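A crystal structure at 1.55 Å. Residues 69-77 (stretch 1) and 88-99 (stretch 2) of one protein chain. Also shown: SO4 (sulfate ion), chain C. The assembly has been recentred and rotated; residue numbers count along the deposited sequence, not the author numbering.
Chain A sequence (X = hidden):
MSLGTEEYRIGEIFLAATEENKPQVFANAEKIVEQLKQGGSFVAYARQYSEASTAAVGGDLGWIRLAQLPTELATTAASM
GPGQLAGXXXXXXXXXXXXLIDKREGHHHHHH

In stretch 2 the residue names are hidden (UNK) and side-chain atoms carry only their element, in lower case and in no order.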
# COMPACT_ATOMS: atom_id res chain seq x y z
N LEU A 69 -7.46 2.54 -7.42
CA LEU A 69 -6.05 2.20 -7.48
C LEU A 69 -5.59 1.86 -8.89
O LEU A 69 -6.39 1.43 -9.72
CB LEU A 69 -5.75 1.00 -6.59
CG LEU A 69 -5.86 1.16 -5.08
CD1 LEU A 69 -5.78 -0.20 -4.43
CD2 LEU A 69 -4.75 2.08 -4.58
N PRO A 70 -4.30 2.06 -9.18
CA PRO A 70 -3.82 1.72 -10.51
C PRO A 70 -3.90 0.20 -10.61
O PRO A 70 -3.85 -0.49 -9.59
CB PRO A 70 -2.38 2.25 -10.50
CG PRO A 70 -1.99 2.13 -9.07
CD PRO A 70 -3.22 2.62 -8.35
N THR A 71 -4.03 -0.31 -11.82
CA THR A 71 -4.15 -1.75 -12.03
C THR A 71 -3.23 -2.64 -11.20
O THR A 71 -3.69 -3.58 -10.56
CB THR A 71 -3.96 -2.06 -13.52
OG1 THR A 71 -4.96 -1.36 -14.27
CG2 THR A 71 -4.07 -3.55 -13.79
N GLU A 72 -1.93 -2.32 -11.20
CA GLU A 72 -0.94 -3.11 -10.46
C GLU A 72 -1.29 -3.24 -8.98
O GLU A 72 -1.18 -4.31 -8.40
CB GLU A 72 0.45 -2.49 -10.58
CG GLU A 72 1.06 -2.47 -11.98
CD GLU A 72 0.35 -1.51 -12.92
OE1 GLU A 72 -0.03 -0.40 -12.48
OE2 GLU A 72 0.19 -1.86 -14.11
N LEU A 73 -1.72 -2.14 -8.38
CA LEU A 73 -2.07 -2.17 -6.96
C LEU A 73 -3.46 -2.73 -6.70
O LEU A 73 -3.69 -3.38 -5.68
CB LEU A 73 -1.94 -0.76 -6.37
CG LEU A 73 -0.54 -0.16 -6.54
CD1 LEU A 73 -0.50 1.23 -5.94
CD2 LEU A 73 0.49 -1.06 -5.88
N ALA A 74 -4.38 -2.49 -7.63
CA ALA A 74 -5.74 -3.00 -7.51
C ALA A 74 -5.75 -4.52 -7.54
O ALA A 74 -6.40 -5.18 -6.72
CB ALA A 74 -6.61 -2.45 -8.64
N THR A 75 -5.02 -5.09 -8.50
CA THR A 75 -4.97 -6.54 -8.62
C THR A 75 -4.22 -7.18 -7.45
O THR A 75 -4.50 -8.33 -7.09
CB THR A 75 -4.32 -6.96 -9.97
OG1 THR A 75 -3.02 -6.39 -10.09
CG2 THR A 75 -5.19 -6.49 -11.14
N THR A 76 -3.30 -6.44 -6.84
CA THR A 76 -2.56 -6.96 -5.69
C THR A 76 -3.46 -6.96 -4.46
O THR A 76 -3.54 -7.94 -3.71
CB THR A 76 -1.30 -6.10 -5.36
OG1 THR A 76 -0.34 -6.21 -6.41
CG2 THR A 76 -0.68 -6.57 -4.05
N ALA A 77 -4.15 -5.83 -4.26
CA ALA A 77 -5.05 -5.65 -3.13
C ALA A 77 -6.20 -6.66 -3.14
O ALA A 77 -6.63 -7.12 -2.09
CB ALA A 77 -5.61 -4.23 -3.13
N UNK A 88 7.40 -4.99 -2.51
CA UNK A 88 7.05 -3.83 -3.34
C UNK A 88 6.42 -4.20 -4.68
O UNK A 88 6.82 -5.18 -5.33
c UNK A 88 8.38 -3.10 -3.50
c UNK A 88 8.84 -5.03 -2.23
c UNK A 88 9.40 -4.14 -3.27
N UNK A 89 5.43 -3.41 -5.08
CA UNK A 89 4.74 -3.62 -6.34
C UNK A 89 5.10 -2.50 -7.30
O UNK A 89 4.93 -1.32 -6.98
c UNK A 89 2.78 -4.67 -5.15
c UNK A 89 2.50 -3.81 -7.48
c UNK A 89 3.20 -3.60 -6.15
N UNK A 90 5.60 -2.85 -8.48
CA UNK A 90 5.97 -1.83 -9.45
C UNK A 90 4.75 -1.17 -10.08
O UNK A 90 3.77 -1.84 -10.40
c UNK A 90 6.82 -2.41 -10.59
o UNK A 90 8.15 -3.12 -12.94
c UNK A 90 7.17 -1.37 -11.64
o UNK A 90 8.57 -1.05 -13.54
c UNK A 90 8.03 -1.89 -12.79
N UNK A 91 4.80 0.15 -10.22
CA UNK A 91 3.75 0.90 -10.88
C UNK A 91 4.50 1.84 -11.82
O UNK A 91 5.72 1.92 -11.76
c UNK A 91 2.86 3.55 -8.16
c UNK A 91 2.86 1.71 -9.90
c UNK A 91 3.70 2.66 -9.05
c UNK A 91 2.06 0.74 -9.03
N UNK A 92 3.79 2.55 -12.69
CA UNK A 92 4.48 3.42 -13.63
C UNK A 92 5.54 4.34 -13.04
O UNK A 92 6.66 4.40 -13.56
n UNK A 92 -0.53 2.94 -15.38
c UNK A 92 3.47 4.25 -14.43
n UNK A 92 -0.96 2.20 -17.52
n UNK A 92 0.88 3.52 -17.11
c UNK A 92 1.77 4.30 -16.26
c UNK A 92 2.53 3.42 -15.28
c UNK A 92 -0.21 2.89 -16.67
N UNK A 93 5.21 5.04 -11.96
CA UNK A 93 6.16 5.97 -11.38
C UNK A 93 7.10 5.50 -10.28
O UNK A 93 7.83 6.32 -9.71
N UNK A 94 7.10 4.21 -9.99
CA UNK A 94 7.98 3.69 -8.96
C UNK A 94 7.48 2.40 -8.35
O UNK A 94 7.06 1.49 -9.07
N UNK A 95 7.51 2.31 -7.02
CA UNK A 95 7.08 1.12 -6.30
C UNK A 95 6.24 1.47 -5.09
O UNK A 95 6.47 2.48 -4.45
c UNK A 95 11.03 -0.08 -8.39
c UNK A 95 8.79 -1.46 -7.50
c UNK A 95 10.68 -1.29 -8.99
c UNK A 95 10.25 0.44 -7.35
c UNK A 95 9.13 -0.25 -6.90
c UNK A 95 9.56 -1.98 -8.54
c UNK A 95 8.29 0.32 -5.81
N UNK A 96 5.28 0.61 -4.78
CA UNK A 96 4.43 0.81 -3.61
C UNK A 96 4.41 -0.43 -2.74
O UNK A 96 4.52 -1.56 -3.23
c UNK A 96 2.99 1.13 -4.02
o UNK A 96 2.91 2.41 -4.62
N UNK A 97 4.29 -0.19 -1.43
CA UNK A 97 4.18 -1.25 -0.44
C UNK A 97 2.77 -1.04 0.10
O UNK A 97 2.40 0.08 0.46
c UNK A 97 5.20 -1.08 0.71
c UNK A 97 7.69 -0.78 1.20
c UNK A 97 5.00 -2.19 1.75
c UNK A 97 6.63 -1.13 0.15
N UNK A 98 1.98 -2.11 0.16
CA UNK A 98 0.62 -1.99 0.67
C UNK A 98 0.42 -2.73 1.97
O UNK A 98 1.10 -3.72 2.26
c UNK A 98 -0.37 -2.53 -0.36
c UNK A 98 -1.36 -2.69 -2.61
c UNK A 98 -0.36 -1.93 -1.76
c UNK A 98 -0.68 -0.44 -1.71
N UNK A 99 -0.53 -2.23 2.76
CA UNK A 99 -0.88 -2.83 4.03
C UNK A 99 -2.40 -2.84 4.09
O UNK A 99 -3.04 -1.78 4.09
c UNK A 99 -0.55 -3.94 6.82
c UNK A 99 -1.08 -2.21 8.92
c UNK A 99 -0.30 -2.01 5.19
c UNK A 99 -0.59 -2.57 6.57
c UNK A 99 -1.04 -3.58 9.14
c UNK A 99 -0.85 -1.71 7.64
o UNK A 99 -1.26 -4.08 10.40
c UNK A 99 -0.78 -4.45 8.09
S SO4 C . -3.96 0.32 -17.36
O1 SO4 C . -5.23 0.77 -17.97
O2 SO4 C . -3.55 1.27 -16.31
O3 SO4 C . -4.16 -1.02 -16.77
O4 SO4 C . -2.90 0.24 -18.39
O HOH W 1 0.90 2.08 -12.83

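Position 88 has three side-chain carbons that close a ring onto the backbone N. It lies out of reach of the helix, and the peptide bond before it is cis. This is Pro88.

Position 89 has one carbon carrying two more. Its CB points toward the helix and lies 3.7 Å from Leu73 CD2. A three-carbon fork without polar atoms is valine, Val89. Its CG2 is 3.7 Å from Thr76 OG1, and its CG1 is 3.8 Å from Glu72 O.

Position 90 carries three carbons, the third bearing two oxygens. The CA-to-CB bond points away from the helix. The third carbon with its two oxygens is a carboxylate, so this is Glu90. Its contact with stretch 1 runs through the backbone, with O 3.2 Å from Glu72 CG.

Position 91 has four carbons, forked at the first, with one arm two carbons long. This is isoleucine, Ile91. Its CG2 packs 3.7 Å from Leu73 CG, 3.9 Å from Glu72 CB and 4.3 Å from Pro70 CG.

Position 92 has three carbons, a nitrogen, then a carbon carrying two more nitrogens. That is a guanidinium, so Arg92. Its NH1 is 4.5 Å from Glu72 OE1, too far for a salt bridge, and the oxygen lies well out of the guanidinium plane. Water 1 donates to Glu72 OE1 at 2.7 Å and accepts from Arg92 N at 2.9 Å. Arg92 NH2 donates to sulfate O2 at 3.0 Å, and Thr71 OG1 donates to sulfate O3 at 2.6 Å.

Positions 93 and 94 have no side-chain atoms. They are Gly93 and Gly94, which complete a type I turn from Ile91. At 94 a CB would jam against the carbonyl O of Gly93.

Position 95 has one carbon and a six-carbon ring. Its CA-to-CB bond points away from the helix. This is Phe95.

Position 96 has one carbon and one oxygen. Its CB is 3.8 Å from Leu73 CD2. This is Ser96, paired through its backbone with Val89.

Position 97 has four carbons, forked at the first, with one two-carbon arm. Its CA-to-CB bond points away from the helix. This is Ile97.

Position 98 has four carbons forked at the second. Its CA-to-CB bond points toward the helix. This is Leu98. Its CD1 is 3.9 Å from Leu73 O and 4.2 Å from Thr76 CG2.

Position 99 has one carbon and a six-carbon ring bearing an oxygen, out of reach: Tyr99.

The contact is chiefly apolar. Leu73 packs among Val89, Ile91, Ser96 and Leu98. No direct hydrogen bond crosses; water 1 and the sulfate bridge the stretches near the turn.

Stretch 2, residues 88-99: PVEIRGGFSILY
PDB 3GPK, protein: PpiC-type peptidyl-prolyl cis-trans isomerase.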